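Local coordinates for nucleotidyltransferase-like protein (Exiguobacterium sibiricum, PDB 3C18), which is of unestablished function but probably transfers nucleotidyl groups, joining a nucleotidyltransferase-like domain to a helical substrate-binding domain and a helix-turn-helix domain, at residues A[130-141]-A[205-216]; A[114-123]-A[163-171]. All coordinates share one frame; numbering follows the deposited sequence.

Interaction 1: residues A[130-141]-A[205-216]; sequences LLRRFQDGRNLF and IHLALIGLEHLL
Phe-134, with CG anti to the backbone N (chi1 167°), and Leu-209, with CG anti to the carbonyl carbon (chi1 -73°), thereby direct their side chains into the hollows between residues of the facing helix, a small worked example of knobs-into-holes packing. The Phe-134 ring enters a hole formed by Leu-209, Leu-212, Glu-213 and Leu-216. Its CE1 lies 3.6 Å from Leu-209 O, which sits at the ring edge, while CD1 meets Leu-212 CB at 3.7 Å. Leu-216 CD2 makes an off-centre CH-pi contact, 4.2 Å from the Phe-134 ring centroid. Leu-209 returns the knob among Phe-134, Gly-137, Arg-138 and Phe-141. Beyond Phe-134, Leu-130 CD2 and Leu-216 CD1 are pressed to 3.5 Å; at the other end Phe-141 CD2 rests on Ile-205 CG2 at 3.7 Å. The guanidinium of Arg-138 lays a face over Phe-134 CE2, its NH1 4.2 Å from Glu-213 OE2, too far for a salt bridge though the charges are opposite. An alanine in place of Phe-134 is likely to leave the hole between Leu-209 and Leu-216 unfilled and the Arg-138 guanidinium without the ring beneath it. The axes of the two segments approach to 10.7 Å and run antiparallel but splayed, with 145° between their directions; helix 146-167 touches both, through His-152 and His-155 on one and Val-153 on the other, and helix 253-265 packs on Leu-131 through Phe-262.

Interaction 2: residues A[114-123]-A[163-171]; sequences FPETERCLQM and LSVLEKGAH
Leu-163 opens the contact by setting CD1 against Met-123, a selenomethionine, at 3.8 Å from its CB; the two side chains cross at about a right angle. One turn on, Leu-166 divides its work among three partners. Its CB slides past Met-123 CG at 3.6 Å, CD1 lies against the backbone carbonyl of Gln-122, and CD2 touches both Gln-122 OE1 and the edge of the Phe-114 ring, 3.7 Å from CZ. The amide nitrogen of Gln-122 is turned to Ile-80 O. Leu-166 O is gripped twice: Arg-119 NH1 donates to it at 3.0 Å, tilted 34° from the carbonyl plane, and Gly-169 N arrives from the opposite face. The bend of Arg-119 at chi3 (64°) carries its guanidinium to this helix end. Glu-167 puts CA and CG beside the selenium of Met-123, while its carboxylate is held by Lys-219 and Ser-222. Gly-169, with positive phi, closes the helix in a Schellman motif; its CA packs 3.8 Å from Arg-119 CD, and its O meets the Phe-114 edge. Ala-170 O lies at that edge too. His-171 then stacks face to face on Phe-114, with centroids 3.8 Å apart and planes at 13°, while Arg-119 CB lies over the rim of the opposite ring face. Arg-119 also salt-bridges to Glu-116, NH2 to OE2 2.6 Å, although the hydrogen bond in it is bent and weak. The contact thus exemplifies how a cationic side chain can supplement the capping of a helix C terminus: Arg-119 meets a carbonyl in the last turn of helix 146-167, where its charge would probably be favoured by the helix dipole and is likely to be moderated by Glu-116.

From the N terminus, the chain first passes the five-stranded sheet and then enters helix 116-142, whose opening turns belong to interaction 2 and whose later turns belong to interaction 1. Helix 146-167 folds back along it, and residues 163-171 close the first loop, across 39 almost wholly helical residues. Helix 201-218 closes the second, across 63 residues, against 130-141. The segments alternate along the chain, so the two contacts cross rather than nest. Interaction 2 ties the start of helix 116-142, near the junction of the nucleotidyltransferase-like and YgxA-like regions, to the end of helix 146-167; interaction 1 joins its later turns to helix 201-218. Leu-130 CD2 and Leu-163 CD2 touch at 4.1 Å.

Interaction 1: residues A[130-141]-A[205-216]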
loop_
_atom_site.group_PDB
_atom_site.type_symbol
_atom_site.label_atom_id
_atom_site.label_comp_id
_atom_site.label_asym_id
_atom_site.label_seq_id
_atom_site.Cartn_x
_atom_site.Cartn_y
_atom_site.Cartn_z
ATOM N N LEU A 130 -10.499 -6.927 -1.285
ATOM C CA LEU A 130 -11.918 -6.841 -1.737
ATOM C C LEU A 130 -12.836 -6.864 -0.517
ATOM O O LEU A 130 -13.800 -6.096 -0.390
ATOM C CB LEU A 130 -12.262 -8.020 -2.652
ATOM C CG LEU A 130 -13.704 -8.434 -2.907
ATOM C CD1 LEU A 130 -14.535 -7.330 -3.530
ATOM C CD2 LEU A 130 -13.672 -9.702 -3.806
ATOM N N LEU A 131 -12.485 -7.731 0.410
ATOM C CA LEU A 131 -13.317 -8.008 1.584
ATOM C C LEU A 131 -13.333 -6.804 2.499
ATOM O O LEU A 131 -14.372 -6.372 2.964
ATOM C CB LEU A 131 -12.827 -9.279 2.315
ATOM C CG LEU A 131 -13.583 -9.663 3.590
ATOM C CD1 LEU A 131 -15.008 -10.121 3.299
ATOM C CD2 LEU A 131 -12.787 -10.769 4.329
ATOM N N ARG A 132 -12.178 -6.189 2.648
ATOM C CA ARG A 132 -12.025 -5.011 3.516
ATOM C C ARG A 132 -12.705 -3.798 2.922
ATOM O O ARG A 132 -13.379 -3.024 3.617
ATOM C CB ARG A 132 -10.546 -4.715 3.741
ATOM C CG ARG A 132 -10.282 -3.592 4.688
ATOM C CD ARG A 132 -10.582 -3.995 6.163
ATOM N NE ARG A 132 -9.759 -5.122 6.633
ATOM C CZ ARG A 132 -8.561 -4.994 7.207
ATOM N NH1 ARG A 132 -8.029 -3.789 7.365
ATOM N NH2 ARG A 132 -7.889 -6.071 7.617
ATOM N N ARG A 133 -12.573 -3.625 1.618
ATOM C CA ARG A 133 -13.241 -2.485 0.949
ATOM C C ARG A 133 -14.763 -2.643 0.979
ATOM O O ARG A 133 -15.521 -1.681 1.198
ATOM C CB ARG A 133 -12.718 -2.275 -0.482
ATOM C CG ARG A 133 -11.259 -1.870 -0.559
ATOM C CD ARG A 133 -10.969 -0.417 -0.171
ATOM N NE ARG A 133 -11.078 -0.160 1.261
ATOM C CZ ARG A 133 -10.172 -0.526 2.169
ATOM N NH1 ARG A 133 -9.082 -1.165 1.806
ATOM N NH2 ARG A 133 -10.382 -0.290 3.450
ATOM N N PHE A 134 -15.207 -3.871 0.810
ATOM C CA PHE A 134 -16.653 -4.192 0.854
ATOM C C PHE A 134 -17.217 -3.880 2.246
ATOM O O PHE A 134 -18.235 -3.245 2.424
ATOM C CB PHE A 134 -16.905 -5.650 0.469
ATOM C CG PHE A 134 -18.290 -6.128 0.794
ATOM C CD1 PHE A 134 -19.366 -5.795 -0.019
ATOM C CD2 PHE A 134 -18.521 -6.916 1.898
ATOM C CE1 PHE A 134 -20.628 -6.210 0.297
ATOM C CE2 PHE A 134 -19.786 -7.346 2.202
ATOM C CZ PHE A 134 -20.843 -6.986 1.386
ATOM N N GLN A 135 -16.510 -4.309 3.260
ATOM C CA GLN A 135 -16.975 -4.084 4.644
ATOM C C GLN A 135 -17.047 -2.619 4.984
ATOM O O GLN A 135 -17.977 -2.157 5.650
ATOM C CB GLN A 135 -16.078 -4.841 5.628
ATOM C CG GLN A 135 -16.341 -6.350 5.520
ATOM C CD GLN A 135 -15.374 -7.184 6.345
ATOM O OE1 GLN A 135 -14.289 -6.719 6.736
ATOM N NE2 GLN A 135 -15.752 -8.435 6.582
ATOM N N ASP A 136 -16.092 -1.853 4.492
ATOM C CA ASP A 136 -16.035 -0.428 4.833
ATOM C C ASP A 136 -17.172 0.238 4.108
ATOM O O ASP A 136 -17.831 1.137 4.623
ATOM C CB ASP A 136 -14.727 0.241 4.384
ATOM C CG ASP A 136 -13.559 -0.065 5.296
ATOM O OD1 ASP A 136 -13.730 -0.795 6.293
ATOM O OD2 ASP A 136 -12.466 0.434 5.003
ATOM N N GLY A 137 -17.345 -0.190 2.862
ATOM C CA GLY A 137 -18.380 0.338 1.987
ATOM C C GLY A 137 -19.762 0.138 2.565
ATOM O O GLY A 137 -20.622 1.012 2.512
ATOM N N ARG A 138 -19.951 -1.030 3.152
ATOM C CA ARG A 138 -21.239 -1.400 3.729
ATOM C C ARG A 138 -21.479 -0.603 4.988
ATOM O O ARG A 138 -22.562 -0.066 5.243
ATOM C CB ARG A 138 -21.246 -2.904 3.979
ATOM C CG ARG A 138 -22.549 -3.403 4.526
ATOM C CD ARG A 138 -22.529 -4.905 4.665
ATOM N NE ARG A 138 -21.438 -5.320 5.533
ATOM C CZ ARG A 138 -21.088 -6.586 5.720
ATOM N NH1 ARG A 138 -21.763 -7.555 5.093
ATOM N NH2 ARG A 138 -20.065 -6.875 6.515
ATOM N N ASN A 139 -20.436 -0.488 5.774
ATOM C CA ASN A 139 -20.503 0.261 7.009
ATOM C C ASN A 139 -20.801 1.734 6.726
ATOM O O ASN A 139 -21.690 2.326 7.315
ATOM C CB ASN A 139 -19.213 0.078 7.819
ATOM C CG ASN A 139 -19.203 0.913 9.116
ATOM O OD1 ASN A 139 -18.559 1.973 9.183
ATOM N ND2 ASN A 139 -19.939 0.453 10.134
ATOM N N LEU A 140 -20.095 2.312 5.766
ATOM C CA LEU A 140 -20.268 3.737 5.453
ATOM C C LEU A 140 -21.642 4.003 4.892
ATOM O O LEU A 140 -22.268 5.023 5.147
ATOM C CB LEU A 140 -19.188 4.226 4.475
ATOM C CG LEU A 140 -17.769 4.275 5.104
ATOM C CD1 LEU A 140 -16.680 4.145 4.038
ATOM C CD2 LEU A 140 -17.613 5.556 5.908
ATOM N N PHE A 141 -22.111 3.068 4.095
ATOM C CA PHE A 141 -23.495 3.177 3.610
ATOM C C PHE A 141 -24.490 3.149 4.786
ATOM O O PHE A 141 -25.450 3.881 4.818
ATOM C CB PHE A 141 -23.829 2.036 2.683
ATOM C CG PHE A 141 -25.201 2.127 2.119
ATOM C CD1 PHE A 141 -26.291 1.585 2.820
ATOM C CD2 PHE A 141 -25.420 2.744 0.905
ATOM C CE1 PHE A 141 -27.585 1.664 2.305
ATOM C CE2 PHE A 141 -26.690 2.820 0.383
ATOM C CZ PHE A 141 -27.782 2.305 1.084
ATOM N N ILE A 205 -25.239 2.575 -5.097
ATOM C CA ILE A 205 -24.294 2.005 -4.127
ATOM C C ILE A 205 -24.868 0.750 -3.513
ATOM O O ILE A 205 -24.191 -0.227 -3.275
ATOM C CB ILE A 205 -23.944 3.016 -2.956
ATOM C CG1 ILE A 205 -23.232 4.258 -3.480
ATOM C CG2 ILE A 205 -23.098 2.355 -1.898
ATOM C CD1 ILE A 205 -23.185 5.386 -2.457
ATOM N N HIS A 206 -26.144 0.798 -3.210
ATOM C CA HIS A 206 -26.818 -0.321 -2.551
ATOM C C HIS A 206 -26.840 -1.539 -3.483
ATOM O O HIS A 206 -26.633 -2.683 -3.074
ATOM C CB HIS A 206 -28.261 0.073 -2.231
ATOM C CG HIS A 206 -29.096 -1.053 -1.714
ATOM N ND1 HIS A 206 -28.898 -1.610 -0.461
ATOM C CD2 HIS A 206 -30.146 -1.704 -2.264
ATOM C CE1 HIS A 206 -29.783 -2.568 -0.273
ATOM N NE2 HIS A 206 -30.547 -2.649 -1.353
ATOM N N LEU A 207 -27.140 -1.266 -4.747
ATOM C CA LEU A 207 -27.166 -2.328 -5.771
ATOM C C LEU A 207 -25.766 -2.945 -5.990
ATOM O O LEU A 207 -25.596 -4.163 -6.144
ATOM C CB LEU A 207 -27.683 -1.761 -7.076
ATOM C CG LEU A 207 -29.181 -1.503 -7.146
ATOM C CD1 LEU A 207 -29.504 -1.124 -8.585
ATOM C CD2 LEU A 207 -29.973 -2.731 -6.708
ATOM N N ALA A 208 -24.754 -2.087 -5.935
ATOM C CA ALA A 208 -23.368 -2.541 -6.065
ATOM C C ALA A 208 -22.991 -3.365 -4.864
ATOM O O ALA A 208 -22.277 -4.347 -4.988
ATOM C CB ALA A 208 -22.409 -1.365 -6.258
ATOM N N LEU A 209 -23.495 -3.020 -3.684
ATOM C CA LEU A 209 -23.136 -3.817 -2.495
ATOM C C LEU A 209 -23.789 -5.209 -2.598
ATOM O O LEU A 209 -23.232 -6.239 -2.190
ATOM C CB LEU A 209 -23.544 -3.122 -1.171
ATOM C CG LEU A 209 -22.724 -1.901 -0.729
ATOM C CD1 LEU A 209 -23.446 -0.994 0.297
ATOM C CD2 LEU A 209 -21.346 -2.411 -0.232
ATOM N N ILE A 210 -25.002 -5.243 -3.119
ATOM C CA ILE A 210 -25.731 -6.519 -3.261
ATOM C C ILE A 210 -24.904 -7.452 -4.137
ATOM O O ILE A 210 -24.590 -8.571 -3.758
ATOM C CB ILE A 210 -27.097 -6.341 -3.925
ATOM C CG1 ILE A 210 -28.041 -5.579 -2.988
ATOM C CG2 ILE A 210 -27.698 -7.681 -4.299
ATOM C CD1 ILE A 210 -27.875 -5.971 -1.590
ATOM N N GLY A 211 -24.524 -6.923 -5.290
ATOM C CA GLY A 211 -23.756 -7.670 -6.288
ATOM C C GLY A 211 -22.428 -8.096 -5.765
ATOM O O GLY A 211 -21.991 -9.217 -5.972
ATOM N N LEU A 212 -21.768 -7.189 -5.055
ATOM C CA LEU A 212 -20.472 -7.506 -4.445
ATOM C C LEU A 212 -20.585 -8.644 -3.452
ATOM O O LEU A 212 -19.650 -9.477 -3.304
ATOM C CB LEU A 212 -19.869 -6.309 -3.693
ATOM C CG LEU A 212 -19.050 -5.275 -4.462
ATOM C CD1 LEU A 212 -18.882 -3.956 -3.648
ATOM C CD2 LEU A 212 -17.713 -5.854 -4.817
ATOM N N GLU A 213 -21.667 -8.648 -2.686
ATOM C CA GLU A 213 -21.761 -9.613 -1.583
ATOM C C GLU A 213 -21.945 -10.994 -2.170
ATOM O O GLU A 213 -21.439 -11.992 -1.667
ATOM C CB GLU A 213 -22.892 -9.265 -0.616
ATOM C CG GLU A 213 -22.951 -10.197 0.575
ATOM C CD GLU A 213 -23.905 -9.730 1.658
ATOM O OE1 GLU A 213 -24.670 -8.776 1.393
ATOM O OE2 GLU A 213 -23.881 -10.302 2.774
ATOM N N HIS A 214 -22.652 -11.017 -3.277
ATOM C CA HIS A 214 -22.921 -12.251 -4.002
ATOM C C HIS A 214 -21.632 -12.829 -4.583
ATOM O O HIS A 214 -21.297 -13.991 -4.390
ATOM C CB HIS A 214 -23.891 -11.964 -5.133
ATOM C CG HIS A 214 -24.318 -13.174 -5.896
ATOM N ND1 HIS A 214 -24.816 -14.306 -5.282
ATOM C CD2 HIS A 214 -24.378 -13.409 -7.228
ATOM C CE1 HIS A 214 -25.134 -15.197 -6.202
ATOM N NE2 HIS A 214 -24.881 -14.675 -7.390
ATOM N N LEU A 215 -20.922 -11.988 -5.315
ATOM C CA LEU A 215 -19.667 -12.392 -6.002
ATOM C C LEU A 215 -18.551 -12.756 -5.029
ATOM O O LEU A 215 -17.646 -13.561 -5.303
ATOM C CB LEU A 215 -19.233 -11.308 -7.001
ATOM C CG LEU A 215 -20.248 -11.177 -8.139
ATOM C CD1 LEU A 215 -19.902 -10.134 -9.161
ATOM C CD2 LEU A 215 -20.377 -12.497 -8.821
ATOM N N LEU A 216 -18.664 -12.210 -3.844
ATOM C CA LEU A 216 -17.679 -12.421 -2.780
ATOM C C LEU A 216 -17.797 -13.852 -2.282
ATOM O O LEU A 216 -16.821 -14.579 -2.109
ATOM C CB LEU A 216 -17.960 -11.461 -1.623
ATOM C CG LEU A 216 -16.886 -11.132 -0.615
ATOM C CD1 LEU A 216 -15.540 -11.187 -1.251
ATOM C CD2 LEU A 216 -17.133 -9.736 -0.085
#

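Interaction 2: residues A[114-123]-A[163-171]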
loop_
_atom_site.group_PDB
_atom_site.type_symbol
_atom_site.label_atom_id
_atom_site.label_comp_id
_atom_site.label_asym_id
_atom_site.label_seq_id
_atom_site.Cartn_x
_atom_site.Cartn_y
_atom_site.Cartn_z
ATOM N N PHE A 114 3.563 -18.762 -14.594
ATOM C CA PHE A 114 2.866 -18.218 -13.420
ATOM C C PHE A 114 2.689 -19.345 -12.407
ATOM O O PHE A 114 1.646 -19.983 -12.358
ATOM C CB PHE A 114 1.489 -17.662 -13.796
ATOM C CG PHE A 114 0.905 -16.681 -12.769
ATOM C CD1 PHE A 114 1.503 -16.527 -11.522
ATOM C CD2 PHE A 114 -0.270 -15.967 -13.047
ATOM C CE1 PHE A 114 0.991 -15.633 -10.593
ATOM C CE2 PHE A 114 -0.793 -15.063 -12.113
ATOM C CZ PHE A 114 -0.159 -14.897 -10.889
ATOM N N PRO A 115 3.692 -19.580 -11.566
ATOM C CA PRO A 115 3.571 -20.626 -10.580
ATOM C C PRO A 115 2.281 -20.571 -9.760
ATOM O O PRO A 115 1.818 -19.519 -9.335
ATOM C CB PRO A 115 4.787 -20.410 -9.692
ATOM C CG PRO A 115 5.762 -19.706 -10.561
ATOM C CD PRO A 115 4.940 -18.826 -11.422
ATOM N N GLU A 116 1.739 -21.758 -9.551
ATOM C CA GLU A 116 0.472 -21.948 -8.890
ATOM C C GLU A 116 0.504 -21.354 -7.500
ATOM O O GLU A 116 -0.418 -20.673 -7.092
ATOM C CB GLU A 116 0.118 -23.450 -8.835
ATOM C CG GLU A 116 -1.320 -23.715 -8.524
ATOM C CD GLU A 116 -2.268 -23.091 -9.545
ATOM O OE1 GLU A 116 -1.884 -22.863 -10.724
ATOM O OE2 GLU A 116 -3.413 -22.830 -9.144
ATOM N N THR A 117 1.598 -21.549 -6.783
ATOM C CA THR A 117 1.682 -21.058 -5.398
ATOM C C THR A 117 1.638 -19.537 -5.350
ATOM O O THR A 117 1.043 -18.941 -4.435
ATOM C CB THR A 117 2.966 -21.528 -4.693
ATOM O OG1 THR A 117 4.103 -21.170 -5.487
ATOM C CG2 THR A 117 2.934 -23.033 -4.481
ATOM N N GLU A 118 2.276 -18.919 -6.344
ATOM C CA GLU A 118 2.318 -17.442 -6.417
ATOM C C GLU A 118 0.965 -16.899 -6.825
ATOM O O GLU A 118 0.536 -15.902 -6.331
ATOM C CB GLU A 118 3.355 -16.922 -7.394
ATOM C CG GLU A 118 4.741 -17.448 -7.150
ATOM C CD GLU A 118 5.714 -16.960 -8.191
ATOM O OE1 GLU A 118 5.292 -16.146 -9.066
ATOM O OE2 GLU A 118 6.882 -17.396 -8.121
ATOM N N ARG A 119 0.301 -17.589 -7.731
ATOM C CA ARG A 119 -1.011 -17.152 -8.165
ATOM C C ARG A 119 -1.992 -17.182 -7.022
ATOM O O ARG A 119 -2.802 -16.275 -6.851
ATOM C CB ARG A 119 -1.556 -18.013 -9.291
ATOM C CG ARG A 119 -2.831 -17.433 -9.849
ATOM C CD ARG A 119 -3.216 -18.080 -11.179
ATOM N NE ARG A 119 -3.502 -19.481 -10.980
ATOM C CZ ARG A 119 -4.709 -19.968 -10.723
ATOM N NH1 ARG A 119 -5.765 -19.170 -10.655
ATOM N NH2 ARG A 119 -4.855 -21.266 -10.551
ATOM N N CYS A 120 -1.912 -18.245 -6.238
ATOM C CA CYS A 120 -2.871 -18.461 -5.136
ATOM C C CYS A 120 -2.654 -17.455 -4.046
ATOM O O CYS A 120 -3.607 -16.988 -3.439
ATOM C CB CYS A 120 -2.798 -19.886 -4.577
ATOM S SG CYS A 120 -3.578 -21.049 -5.741
ATOM N N LEU A 121 -1.400 -17.096 -3.824
ATOM C CA LEU A 121 -1.065 -16.083 -2.800
ATOM C C LEU A 121 -1.613 -14.733 -3.228
ATOM O O LEU A 121 -2.185 -13.981 -2.437
ATOM C CB LEU A 121 0.452 -15.978 -2.600
ATOM C CG LEU A 121 0.896 -14.855 -1.658
ATOM C CD1 LEU A 121 0.145 -14.901 -0.349
ATOM C CD2 LEU A 121 2.398 -14.903 -1.457
ATOM N N GLN A 122 -1.441 -14.439 -4.506
ATOM C CA GLN A 122 -1.974 -13.187 -5.078
ATOM C C GLN A 122 -3.504 -13.116 -4.983
ATOM O O GLN A 122 -4.093 -12.041 -4.808
ATOM C CB GLN A 122 -1.488 -13.018 -6.501
ATOM C CG GLN A 122 0.014 -12.627 -6.571
ATOM C CD GLN A 122 0.504 -12.430 -7.959
ATOM O OE1 GLN A 122 -0.227 -11.908 -8.817
ATOM N NE2 GLN A 122 1.779 -12.825 -8.211
HETATM N N MSE A 123 -4.149 -14.275 -5.111
HETATM C CA MSE A 123 -5.600 -14.351 -5.065
HETATM C C MSE A 123 -6.056 -14.091 -3.661
HETATM O O MSE A 123 -7.018 -13.389 -3.458
HETATM C CB MSE A 123 -6.157 -15.674 -5.604
HETATM C CG MSE A 123 -6.052 -15.805 -7.085
HETATM SE SE MSE A 123 -7.120 -17.262 -7.790
HETATM C CE MSE A 123 -6.150 -18.759 -7.038
ATOM N N LEU A 163 -8.951 -9.999 -9.034
ATOM C CA LEU A 163 -9.132 -11.386 -8.564
ATOM C C LEU A 163 -9.681 -12.252 -9.658
ATOM O O LEU A 163 -9.211 -13.382 -9.909
ATOM C CB LEU A 163 -10.044 -11.421 -7.339
ATOM C CG LEU A 163 -10.414 -12.785 -6.784
ATOM C CD1 LEU A 163 -9.214 -13.631 -6.417
ATOM C CD2 LEU A 163 -11.292 -12.559 -5.591
ATOM N N SER A 164 -10.650 -11.707 -10.366
ATOM C CA SER A 164 -11.297 -12.439 -11.454
ATOM C C SER A 164 -10.308 -12.772 -12.561
ATOM O O SER A 164 -10.366 -13.831 -13.170
ATOM C CB SER A 164 -12.489 -11.652 -11.981
ATOM O OG SER A 164 -13.389 -11.412 -10.914
ATOM N N VAL A 165 -9.363 -11.870 -12.772
ATOM C CA VAL A 165 -8.315 -12.053 -13.773
ATOM C C VAL A 165 -7.347 -13.151 -13.302
ATOM O O VAL A 165 -7.012 -14.070 -14.049
ATOM C CB VAL A 165 -7.556 -10.755 -14.085
ATOM C CG1 VAL A 165 -6.342 -11.022 -14.963
ATOM C CG2 VAL A 165 -8.501 -9.774 -14.762
ATOM N N LEU A 166 -6.909 -13.049 -12.055
ATOM C CA LEU A 166 -6.040 -14.086 -11.469
ATOM C C LEU A 166 -6.710 -15.456 -11.561
ATOM O O LEU A 166 -6.089 -16.459 -11.857
ATOM C CB LEU A 166 -5.747 -13.749 -9.990
ATOM C CG LEU A 166 -4.728 -12.621 -9.739
ATOM C CD1 LEU A 166 -4.901 -12.044 -8.311
ATOM C CD2 LEU A 166 -3.285 -13.102 -9.969
ATOM N N GLU A 167 -8.013 -15.487 -11.353
ATOM C CA GLU A 167 -8.730 -16.763 -11.311
ATOM C C GLU A 167 -8.579 -17.491 -12.616
ATOM O O GLU A 167 -8.617 -18.692 -12.655
ATOM C CB GLU A 167 -10.222 -16.593 -11.004
ATOM C CG GLU A 167 -10.541 -16.328 -9.561
ATOM C CD GLU A 167 -12.020 -16.128 -9.312
ATOM O OE1 GLU A 167 -12.674 -15.470 -10.150
ATOM O OE2 GLU A 167 -12.525 -16.574 -8.249
ATOM N N LYS A 168 -8.411 -16.733 -13.686
ATOM C CA LYS A 168 -8.398 -17.292 -15.044
ATOM C C LYS A 168 -6.964 -17.550 -15.438
ATOM O O LYS A 168 -6.678 -17.946 -16.548
ATOM C CB LYS A 168 -9.066 -16.342 -16.045
ATOM C CG LYS A 168 -10.575 -16.219 -15.877
ATOM C CD LYS A 168 -11.308 -17.502 -16.216
ATOM C CE LYS A 168 -11.568 -17.655 -17.737
ATOM N NZ LYS A 168 -12.727 -16.849 -18.320
ATOM N N GLY A 169 -6.059 -17.265 -14.516
ATOM C CA GLY A 169 -4.652 -17.629 -14.655
ATOM C C GLY A 169 -3.737 -16.588 -15.239
ATOM O O GLY A 169 -2.602 -16.881 -15.601
ATOM N N ALA A 170 -4.215 -15.353 -15.299
ATOM C CA ALA A 170 -3.407 -14.247 -15.820
ATOM C C ALA A 170 -3.007 -13.235 -14.772
ATOM O O ALA A 170 -3.656 -13.056 -13.743
ATOM C CB ALA A 170 -4.158 -13.559 -16.960
ATOM N N HIS A 171 -1.904 -12.565 -15.042
ATOM C CA HIS A 171 -1.471 -11.476 -14.190
ATOM C C HIS A 171 -2.331 -10.258 -14.481
ATOM O O HIS A 171 -2.522 -9.881 -15.631
ATOM C CB HIS A 171 -0.037 -11.083 -14.466
ATOM C CG HIS A 171 0.958 -12.129 -14.112
ATOM N ND1 HIS A 171 1.476 -12.249 -12.841
ATOM C CD2 HIS A 171 1.556 -13.084 -14.866
ATOM C CE1 HIS A 171 2.365 -13.228 -12.829
ATOM N NE2 HIS A 171 2.438 -13.747 -14.046
#